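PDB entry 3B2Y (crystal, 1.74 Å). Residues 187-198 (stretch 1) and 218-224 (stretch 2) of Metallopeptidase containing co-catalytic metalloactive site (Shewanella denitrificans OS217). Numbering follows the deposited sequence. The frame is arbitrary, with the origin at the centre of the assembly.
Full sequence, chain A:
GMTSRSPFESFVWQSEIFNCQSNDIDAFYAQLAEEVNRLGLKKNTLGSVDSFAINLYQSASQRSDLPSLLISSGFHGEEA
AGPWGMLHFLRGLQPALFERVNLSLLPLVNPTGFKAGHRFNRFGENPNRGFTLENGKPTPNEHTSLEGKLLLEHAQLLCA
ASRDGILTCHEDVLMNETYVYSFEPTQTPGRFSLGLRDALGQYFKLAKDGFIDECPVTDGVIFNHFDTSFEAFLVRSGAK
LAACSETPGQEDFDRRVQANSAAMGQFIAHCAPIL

Stretch 1, residues 187-198: QTPGRFSLGLRD
Stretch 2, residues 218-224: TDGVIFN

A helix and a strand distant in sequence can pack through a few side chains spread along the shared surface, and this metallopeptidase offers a compact example. Residues 191–198 form a helix, with Gly 190 at its N-cap position; residues 221–223 form a strand running nearly antiparallel to it, at 154°, with axes 9.9 Å apart at closest approach. The register sets Pro 189 opposite Phe 223 (CA to CA 6.8 Å) and Arg 197 opposite Gly 220 (CA to CA 6.6 Å). About 358 Å² is buried, both sides summed.

Phe 223 covers the most. With phi/psi −111/125, chi1 t (−172°) and chi2 63°, its ring packs against the loop that leads into the helix. Pro 189, at −61/142, its ring puckered C-gamma exo, sets aliphatic C-H groups against the aromatic face: Pro 189 CG stands 3.9 Å from the centroid of the Phe 223 ring, 19° off the normal, a CH-pi contact. At the ring edge, Gln 187 O approaches Phe 223 CE2 at 3.3 Å.

Two residues earlier in the strand, Val 221 (−123/134, chi1 t) also points toward the helix, while Ile 222 between them points away. Val 221, buried and branched, fills the middle: Val 221 CG1 lies 4.3 Å from Pro 189 CG, and Val 221 CG2 lies 4.4 Å from Leu 194 CD2, the leucine being m, t.

Arg 197 closes the other end. Its chi angles of 175°, −165°, 69° and −162° carry the guanidinium to the type I' turn from Thr 218 to Val 221, where Arg 197 NH1 donates a hydrogen bond to Asp 219 O (3.2 Å). The carbonyl's position is less certain. Arg 197 NE also forms a salt bridge with Asp 198 OD1 (3.2 Å). Asp 219 (61/40) and Gly 220 (75/10) both have positive phi in the turn; at Gly 220 this by itself favours the glycine found there.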

# COMPACT_ATOMS: atom_id res chain seq x y z
N GLN A 187 14.83 -4.45 -18.63
CA GLN A 187 15.60 -3.20 -18.78
C GLN A 187 14.76 -1.96 -18.61
O GLN A 187 15.16 -1.00 -17.94
CB GLN A 187 16.23 -3.10 -20.19
CG GLN A 187 17.26 -4.15 -20.50
CD GLN A 187 18.00 -4.55 -19.26
OE1 GLN A 187 18.72 -3.74 -18.66
NE2 GLN A 187 17.78 -5.79 -18.83
N THR A 188 13.59 -2.02 -19.25
CA THR A 188 12.71 -0.88 -19.45
C THR A 188 11.36 -1.22 -18.83
O THR A 188 11.02 -2.40 -18.73
CB THR A 188 12.58 -0.58 -20.98
OG1 THR A 188 13.72 0.19 -21.41
CG2 THR A 188 11.31 0.19 -21.35
N PRO A 189 10.61 -0.21 -18.34
CA PRO A 189 9.29 -0.50 -17.80
C PRO A 189 8.40 -1.10 -18.87
O PRO A 189 8.49 -0.66 -20.02
CB PRO A 189 8.76 0.88 -17.42
CG PRO A 189 9.96 1.70 -17.25
CD PRO A 189 10.94 1.21 -18.21
N GLY A 190 7.56 -2.07 -18.50
CA GLY A 190 6.61 -2.65 -19.44
C GLY A 190 5.18 -2.30 -19.13
O GLY A 190 4.90 -1.33 -18.37
N ARG A 191 4.27 -3.15 -19.62
CA ARG A 191 2.82 -2.92 -19.40
C ARG A 191 2.42 -2.85 -17.93
O ARG A 191 1.48 -2.12 -17.56
CB ARG A 191 1.95 -3.93 -20.20
CG ARG A 191 1.41 -3.37 -21.50
N PHE A 192 3.07 -3.63 -17.07
CA PHE A 192 2.78 -3.56 -15.62
C PHE A 192 2.87 -2.11 -15.13
O PHE A 192 1.91 -1.57 -14.56
CB PHE A 192 3.71 -4.51 -14.82
CG PHE A 192 3.59 -4.38 -13.34
CD1 PHE A 192 2.51 -4.91 -12.66
CD2 PHE A 192 4.56 -3.71 -12.61
CE1 PHE A 192 2.39 -4.76 -11.26
CE2 PHE A 192 4.46 -3.58 -11.25
CZ PHE A 192 3.34 -4.12 -10.57
N SER A 193 4.05 -1.52 -15.34
CA SER A 193 4.39 -0.17 -14.81
C SER A 193 3.51 0.91 -15.47
O SER A 193 2.96 1.78 -14.81
CB SER A 193 5.87 0.18 -15.08
OG SER A 193 6.76 -0.79 -14.57
N LEU A 194 3.37 0.80 -16.78
CA LEU A 194 2.70 1.83 -17.57
C LEU A 194 1.18 1.81 -17.38
O LEU A 194 0.56 2.87 -17.36
CB LEU A 194 3.12 1.72 -19.03
CG LEU A 194 4.63 1.86 -19.32
CD1 LEU A 194 4.93 1.76 -20.79
CD2 LEU A 194 5.18 3.17 -18.73
N GLY A 195 0.60 0.63 -17.19
CA GLY A 195 -0.80 0.45 -16.80
C GLY A 195 -1.12 1.11 -15.46
O GLY A 195 -2.14 1.78 -15.31
N LEU A 196 -0.24 0.93 -14.48
CA LEU A 196 -0.39 1.60 -13.18
C LEU A 196 -0.27 3.10 -13.30
O LEU A 196 -1.06 3.84 -12.75
CB LEU A 196 0.62 1.06 -12.16
CG LEU A 196 0.27 -0.35 -11.66
CD1 LEU A 196 1.45 -1.01 -10.92
CD2 LEU A 196 -0.98 -0.34 -10.78
N ARG A 197 0.74 3.54 -14.02
CA ARG A 197 0.88 4.96 -14.25
C ARG A 197 -0.37 5.54 -14.89
O ARG A 197 -0.91 6.54 -14.41
CB ARG A 197 2.05 5.21 -15.14
CG ARG A 197 2.12 6.68 -15.48
CD ARG A 197 3.01 6.89 -16.59
NE ARG A 197 2.49 6.36 -17.81
CZ ARG A 197 3.25 6.13 -18.87
NH1 ARG A 197 4.55 6.38 -18.81
NH2 ARG A 197 2.72 5.64 -19.97
N ASP A 198 -0.80 4.92 -15.99
CA ASP A 198 -2.04 5.33 -16.66
C ASP A 198 -3.28 5.37 -15.74
O ASP A 198 -4.05 6.33 -15.81
CB ASP A 198 -2.27 4.44 -17.87
CG ASP A 198 -1.20 4.64 -18.97
OD1 ASP A 198 -0.42 5.63 -18.91
OD2 ASP A 198 -1.15 3.81 -19.93
N THR A 218 10.66 9.63 -14.70
CA THR A 218 10.54 9.72 -16.15
C THR A 218 9.17 9.25 -16.59
O THR A 218 8.87 8.07 -16.54
CB THR A 218 11.63 8.90 -16.84
OG1 THR A 218 12.90 9.51 -16.58
CG2 THR A 218 11.37 8.80 -18.37
N ASP A 219 8.37 10.20 -17.06
CA ASP A 219 7.03 9.92 -17.53
C ASP A 219 6.22 9.33 -16.34
O ASP A 219 5.42 8.43 -16.52
CB ASP A 219 7.03 8.96 -18.76
CG ASP A 219 7.70 9.57 -20.03
OD1 ASP A 219 7.91 10.81 -20.12
OD2 ASP A 219 8.00 8.80 -20.98
N GLY A 220 6.41 9.86 -15.14
CA GLY A 220 5.67 9.43 -13.96
C GLY A 220 6.05 8.08 -13.34
O GLY A 220 5.34 7.59 -12.50
N VAL A 221 7.16 7.49 -13.77
CA VAL A 221 7.64 6.21 -13.29
C VAL A 221 9.06 6.38 -12.76
O VAL A 221 9.86 7.13 -13.36
CB VAL A 221 7.62 5.16 -14.42
CG1 VAL A 221 8.24 3.85 -13.95
CG2 VAL A 221 6.16 4.92 -14.84
N ILE A 222 9.32 5.81 -11.58
CA ILE A 222 10.69 5.59 -11.09
C ILE A 222 10.95 4.08 -11.15
O ILE A 222 10.26 3.32 -10.47
CB ILE A 222 10.85 6.11 -9.64
CG1 ILE A 222 10.77 7.64 -9.61
CG2 ILE A 222 12.16 5.61 -8.99
CD1 ILE A 222 9.92 8.14 -8.36
N PHE A 223 11.94 3.67 -11.93
CA PHE A 223 12.06 2.25 -12.26
C PHE A 223 13.27 1.54 -11.63
O PHE A 223 14.41 1.96 -11.79
CB PHE A 223 12.11 2.13 -13.77
CG PHE A 223 12.04 0.72 -14.27
CD1 PHE A 223 10.92 -0.04 -14.04
CD2 PHE A 223 13.08 0.18 -15.03
CE1 PHE A 223 10.83 -1.33 -14.53
CE2 PHE A 223 12.99 -1.12 -15.50
CZ PHE A 223 11.85 -1.87 -15.23
N ASN A 224 12.99 0.47 -10.90
CA ASN A 224 14.04 -0.39 -10.38
C ASN A 224 15.04 0.35 -9.51
O ASN A 224 16.23 0.08 -9.55
CB ASN A 224 14.76 -1.15 -11.50
CG ASN A 224 14.02 -2.43 -11.92
OD1 ASN A 224 13.09 -2.87 -11.26
ND2 ASN A 224 14.46 -3.02 -13.01